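Local coordinates for protein cytochrome c55X (Pseudomonas aeruginosa PAO1, PDB 6TP9) that serves as a monoheme c-type cytochrome of the periplasm that carries electrons and is associated with heme d1 biosynthesis, at residues 30-35 with 83-88; 55-60 with 76-81. The protein carries 1 engineered substitution. One frame throughout, in Å; residues are numbered along the deposited sequence.

Interaction 1: 30-35 with 83-88; sequences LRLTGG and DRLIEG
Arg31 meets Gly88 through its guanidinium group. NH2 lies 2.9 Å from Gly88 O, but the N-H points well off that oxygen (121°), so the hydrogen bond is weak. Gly88 CA sits 3.2 Å above one face of the guanidinium plane, displaced toward its rim, a close approach suited to a residue without a side chain. Glycine also accepts the positive phi (57°) by which the chain turns away after helix 75-86.

The guanidinium also leans on its own strand. With a bend at chi2 (-72°) the Arg31 chain curls back, and NE makes a weak hydrogen bond of 2.9 Å to Leu30 O. A water lies 2.8 Å from that same Leu30 O.

This is where the C-terminal helix of the cytochrome c fold approaches the chain just beyond the heme-binding Cys24, Cys27 and His28. Leu30 and Arg31 form an antiparallel pairing with a strand of the second subunit, in keeping with a domain-swapped dimer.

Apolar contact is slight: Leu32 CD2 and Leu85 CD2 approach methyl to methyl at 4.3 Å. Both leucines are buried, and Leu32 also rests on Ile90.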
loop_
_atom_site.group_PDB
_atom_site.type_symbol
_atom_site.label_atom_id
_atom_site.label_comp_id
_atom_site.label_asym_id
_atom_site.label_seq_id
_atom_site.Cartn_x
_atom_site.Cartn_y
_atom_site.Cartn_z
ATOM N N LEU A 30 2.879 0.973 3.961
ATOM C CA LEU A 30 1.988 0.155 3.151
ATOM C C LEU A 30 2.635 -1.197 2.872
ATOM O O LEU A 30 3.821 -1.281 2.540
ATOM C CB LEU A 30 1.653 0.861 1.838
ATOM C CG LEU A 30 0.645 0.139 0.939
ATOM C CD1 LEU A 30 -0.732 0.064 1.584
ATOM C CD2 LEU A 30 0.560 0.822 -0.415
ATOM N N ARG A 31 1.845 -2.258 3.018
ATOM C CA ARG A 31 2.311 -3.620 2.812
ATOM C C ARG A 31 1.204 -4.418 2.141
ATOM O O ARG A 31 0.022 -4.087 2.252
ATOM C CB ARG A 31 2.701 -4.303 4.131
ATOM C CG ARG A 31 3.843 -3.647 4.882
ATOM C CD ARG A 31 5.179 -3.870 4.190
ATOM N NE ARG A 31 5.903 -2.613 4.017
ATOM C CZ ARG A 31 6.781 -2.117 4.884
ATOM N NH1 ARG A 31 7.072 -2.766 6.002
ATOM N NH2 ARG A 31 7.375 -0.960 4.626
ATOM N N LEU A 32 1.598 -5.481 1.441
ATOM C CA LEU A 32 0.632 -6.412 0.856
ATOM C C LEU A 32 0.423 -7.549 1.848
ATOM O O LEU A 32 1.156 -8.539 1.861
ATOM C CB LEU A 32 1.104 -6.923 -0.498
ATOM C CG LEU A 32 0.705 -6.054 -1.691
ATOM C CD1 LEU A 32 1.501 -4.759 -1.706
ATOM C CD2 LEU A 32 0.885 -6.819 -2.994
ATOM N N THR A 33 -0.594 -7.398 2.691
ATOM C CA THR A 33 -0.920 -8.395 3.699
ATOM C C THR A 33 -2.343 -8.142 4.173
ATOM O O THR A 33 -2.908 -7.069 3.951
ATOM C CB THR A 33 0.068 -8.351 4.873
ATOM O OG1 THR A 33 -0.369 -9.240 5.908
ATOM C CG2 THR A 33 0.189 -6.938 5.431
ATOM N N GLY A 34 -2.921 -9.151 4.819
ATOM C CA GLY A 34 -4.268 -9.049 5.333
ATOM C C GLY A 34 -5.360 -9.463 4.371
ATOM O O GLY A 34 -6.541 -9.404 4.737
ATOM N N GLY A 35 -5.013 -9.867 3.149
ATOM C CA GLY A 35 -5.988 -10.390 2.220
ATOM C C GLY A 35 -6.183 -11.882 2.402
ATOM O O GLY A 35 -5.561 -12.526 3.246
ATOM N N ASP A 83 11.737 -7.076 -5.141
ATOM C CA ASP A 83 12.527 -6.162 -4.320
ATOM C C ASP A 83 11.623 -5.252 -3.498
ATOM O O ASP A 83 11.887 -5.005 -2.316
ATOM C CB ASP A 83 13.459 -5.328 -5.200
ATOM C CG ASP A 83 14.510 -6.168 -5.898
ATOM O OD1 ASP A 83 14.854 -7.247 -5.374
ATOM O OD2 ASP A 83 14.995 -5.744 -6.969
ATOM N N ARG A 84 10.546 -4.749 -4.107
ATOM C CA ARG A 84 9.632 -3.869 -3.390
ATOM C C ARG A 84 8.966 -4.600 -2.232
ATOM O O ARG A 84 8.806 -4.037 -1.142
ATOM C CB ARG A 84 8.574 -3.317 -4.343
ATOM C CG ARG A 84 9.128 -2.643 -5.590
ATOM C CD ARG A 84 9.815 -1.324 -5.281
ATOM N NE ARG A 84 11.097 -1.502 -4.605
ATOM C CZ ARG A 84 12.193 -1.976 -5.189
ATOM N NH1 ARG A 84 13.313 -2.095 -4.490
ATOM N NH2 ARG A 84 12.169 -2.341 -6.464
ATOM N N LEU A 85 8.557 -5.851 -2.452
ATOM C CA LEU A 85 7.980 -6.638 -1.369
ATOM C C LEU A 85 8.999 -6.850 -0.259
ATOM O O LEU A 85 8.692 -6.692 0.929
ATOM C CB LEU A 85 7.490 -7.984 -1.902
ATOM C CG LEU A 85 6.468 -7.946 -3.035
ATOM C CD1 LEU A 85 6.220 -9.348 -3.574
ATOM C CD2 LEU A 85 5.176 -7.314 -2.556
ATOM N N ILE A 86 10.228 -7.203 -0.636
ATOM C CA ILE A 86 11.254 -7.524 0.349
ATOM C C ILE A 86 11.660 -6.280 1.125
ATOM O O ILE A 86 11.787 -6.310 2.355
ATOM C CB ILE A 86 12.466 -8.169 -0.346
ATOM C CG1 ILE A 86 12.109 -9.567 -0.849
ATOM C CG2 ILE A 86 13.649 -8.217 0.600
ATOM C CD1 ILE A 86 13.060 -10.090 -1.900
ATOM N N GLU A 87 11.878 -5.171 0.423
ATOM C CA GLU A 87 12.423 -3.963 1.025
ATOM C C GLU A 87 11.347 -3.034 1.574
ATOM O O GLU A 87 11.659 -1.898 1.944
ATOM C CB GLU A 87 13.291 -3.226 0.001
ATOM C CG GLU A 87 14.599 -3.944 -0.300
ATOM C CD GLU A 87 15.351 -3.343 -1.472
ATOM O OE1 GLU A 87 14.913 -2.293 -1.991
ATOM O OE2 GLU A 87 16.378 -3.928 -1.875
ATOM N N GLY A 88 10.101 -3.491 1.649
ATOM C CA GLY A 88 9.034 -2.662 2.187
ATOM C C GLY A 88 8.861 -1.345 1.463
ATOM O O GLY A 88 8.695 -0.302 2.105
HETATM O O HOH W 1 5.501 0.595 1.272
#

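Interaction 2: 55-60 with 76-81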
loop_
_atom_site.group_PDB
_atom_site.type_symbol
_atom_site.label_atom_id
_atom_site.label_comp_id
_atom_site.label_asym_id
_atom_site.label_seq_id
_atom_site.Cartn_x
_atom_site.Cartn_y
_atom_site.Cartn_z
ATOM N N ALA A 55 10.478 -16.682 -9.502
ATOM C CA ALA A 55 9.877 -17.796 -10.225
ATOM C C ALA A 55 8.376 -17.856 -9.973
ATOM O O ALA A 55 7.579 -17.950 -10.913
ATOM C CB ALA A 55 10.547 -19.107 -9.813
ATOM N N THR A 56 7.975 -17.792 -8.700
ATOM C CA THR A 56 6.554 -17.841 -8.368
ATOM C C THR A 56 5.777 -16.755 -9.099
ATOM O O THR A 56 4.661 -16.993 -9.575
ATOM C CB THR A 56 6.360 -17.701 -6.858
ATOM O OG1 THR A 56 7.060 -18.752 -6.180
ATOM C CG2 THR A 56 4.883 -17.765 -6.502
ATOM N N VAL A 57 6.343 -15.550 -9.188
ATOM C CA VAL A 57 5.667 -14.466 -9.894
ATOM C C VAL A 57 5.518 -14.813 -11.370
ATOM O O VAL A 57 4.438 -14.680 -11.954
ATOM C CB VAL A 57 6.431 -13.143 -9.707
ATOM C CG1 VAL A 57 5.785 -12.036 -10.532
ATOM C CG2 VAL A 57 6.489 -12.757 -8.235
ATOM N N LEU A 58 6.608 -15.266 -11.993
ATOM C CA LEU A 58 6.587 -15.524 -13.426
ATOM C C LEU A 58 5.755 -16.751 -13.772
ATOM O O LEU A 58 5.119 -16.784 -14.831
ATOM C CB LEU A 58 8.014 -15.700 -13.942
ATOM C CG LEU A 58 8.898 -14.454 -13.931
ATOM C CD1 LEU A 58 10.332 -14.844 -14.236
ATOM C CD2 LEU A 58 8.399 -13.418 -14.926
ATOM N N MET A 59 5.743 -17.759 -12.899
ATOM C CA MET A 59 5.092 -19.028 -13.189
ATOM C C MET A 59 3.923 -19.344 -12.269
ATOM O O MET A 59 3.305 -20.404 -12.424
ATOM C CB MET A 59 6.113 -20.171 -13.108
ATOM C CG MET A 59 7.359 -19.939 -13.942
ATOM S SD MET A 59 8.340 -21.433 -14.160
ATOM C CE MET A 59 9.497 -21.255 -12.811
ATOM N N GLY A 60 3.595 -18.467 -11.327
ATOM C CA GLY A 60 2.531 -18.787 -10.403
ATOM C C GLY A 60 2.843 -20.059 -9.625
ATOM O O GLY A 60 3.933 -20.624 -9.690
ATOM N N ASP A 76 13.002 -8.842 -15.386
ATOM C CA ASP A 76 13.373 -7.658 -14.617
ATOM C C ASP A 76 12.170 -7.092 -13.876
ATOM O O ASP A 76 12.272 -6.732 -12.697
ATOM C CB ASP A 76 13.977 -6.602 -15.541
ATOM C CG ASP A 76 15.256 -7.070 -16.201
ATOM O OD1 ASP A 76 16.087 -7.696 -15.510
ATOM O OD2 ASP A 76 15.424 -6.818 -17.414
ATOM N N ASP A 77 11.023 -7.006 -14.551
ATOM C CA ASP A 77 9.804 -6.541 -13.898
ATOM C C ASP A 77 9.523 -7.341 -12.632
ATOM O O ASP A 77 9.265 -6.773 -11.565
ATOM C CB ASP A 77 8.626 -6.639 -14.870
ATOM C CG ASP A 77 8.811 -5.771 -16.098
ATOM O OD1 ASP A 77 9.783 -4.988 -16.130
ATOM O OD2 ASP A 77 7.986 -5.875 -17.031
ATOM N N ALA A 78 9.577 -8.671 -12.733
ATOM C CA ALA A 78 9.285 -9.511 -11.577
ATOM C C ALA A 78 10.311 -9.305 -10.472
ATOM O O ALA A 78 9.953 -9.226 -9.290
ATOM C CB ALA A 78 9.239 -10.980 -11.996
ATOM N N GLY A 79 11.594 -9.224 -10.831
ATOM C CA GLY A 79 12.615 -9.000 -9.822
ATOM C C GLY A 79 12.451 -7.666 -9.123
ATOM O O GLY A 79 12.697 -7.546 -7.920
ATOM N N TRP A 80 12.038 -6.642 -9.871
ATOM C CA TRP A 80 11.732 -5.353 -9.260
ATOM C C TRP A 80 10.589 -5.487 -8.262
ATOM O O TRP A 80 10.712 -5.081 -7.102
ATOM C CB TRP A 80 11.384 -4.341 -10.351
ATOM C CG TRP A 80 11.229 -2.926 -9.878
ATOM C CD1 TRP A 80 12.219 -1.999 -9.730
ATOM C CD2 TRP A 80 10.007 -2.269 -9.512
ATOM N NE1 TRP A 80 11.692 -0.810 -9.290
ATOM C CE2 TRP A 80 10.336 -0.949 -9.148
ATOM C CE3 TRP A 80 8.669 -2.670 -9.454
ATOM C CZ2 TRP A 80 9.378 -0.028 -8.731
ATOM C CZ3 TRP A 80 7.719 -1.755 -9.039
ATOM C CH2 TRP A 80 8.078 -0.449 -8.684
ATOM N N LEU A 81 9.465 -6.062 -8.699
ATOM C CA LEU A 81 8.328 -6.246 -7.804
ATOM C C LEU A 81 8.758 -6.939 -6.518
ATOM O O LEU A 81 8.390 -6.521 -5.415
ATOM C CB LEU A 81 7.234 -7.056 -8.501
ATOM C CG LEU A 81 6.459 -6.373 -9.625
ATOM C CD1 LEU A 81 5.492 -7.350 -10.278
ATOM C CD2 LEU A 81 5.721 -5.164 -9.089
#
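Helices 50-59 and 75-86 come near each other at Val57 and Ala78, whose CA atoms are 6.4 Å apart, a separation allowed by the small side chain of alanine. Ala78 CB points at the facing helix and receives two branched side chains. From Val57 it is CG1 that touches, 3.9 Å from Ala78 CB. This methyl is anti to the backbone N (chi1 176°), which carries it across to the alanine, while CG2 lies beside the N. Leu58 starts off across the line between the helices, yet its end swings in, and CD2 reaches Ala78 CB at 3.9 Å. The single methyl of Ala78 thus meets one branch from each of two successive residues. Leu81, a turn further along its helix, also turns toward the other helix, but its CD1 stays 4.7 Å from Val57 CG1; Leu73 touches both side chains.

The pair belongs to the C-terminal part of a class I cytochrome c fold. Val57 and Thr56 also touch a heme c, so Val57 meets both the heme and helix 75-86. From the second subunit, Leu20 packs on Leu81, and Arg12 forms a salt bridge with Asp77. Gly60 follows the last residue of helix 50-59, and its positive phi (59°) suits glycine.

No hydrogen bond or salt bridge joins the two segments; the contact consists of methyl groups at van der Waals distance, so its fit rests on the shapes of small and branched aliphatic side chains, and no polar group need be buried between the helices.

Helix 75-86 serves both contacts: residues 76-81 pack on helix 50-59 in interaction 2, and residues 83-88, its end and the turn after it, meet strand 30-31 and the residue that follows in interaction 1. Their centres are 14 Å apart, and interaction 2 is nested inside the loop that interaction 1 closes. The side chains of Leu85 and Val57 come within about 5 Å and 4 Å of the heme c whose pocket holds Thr56, whereas Arg31 lies about 9 Å, side chain to side chain, from His28 and Cys27, which belong to a separate heme site. Both contacts touch the second subunit, interaction 1 by shared strand pairing, interaction 2 by side-chain packing and a salt bridge.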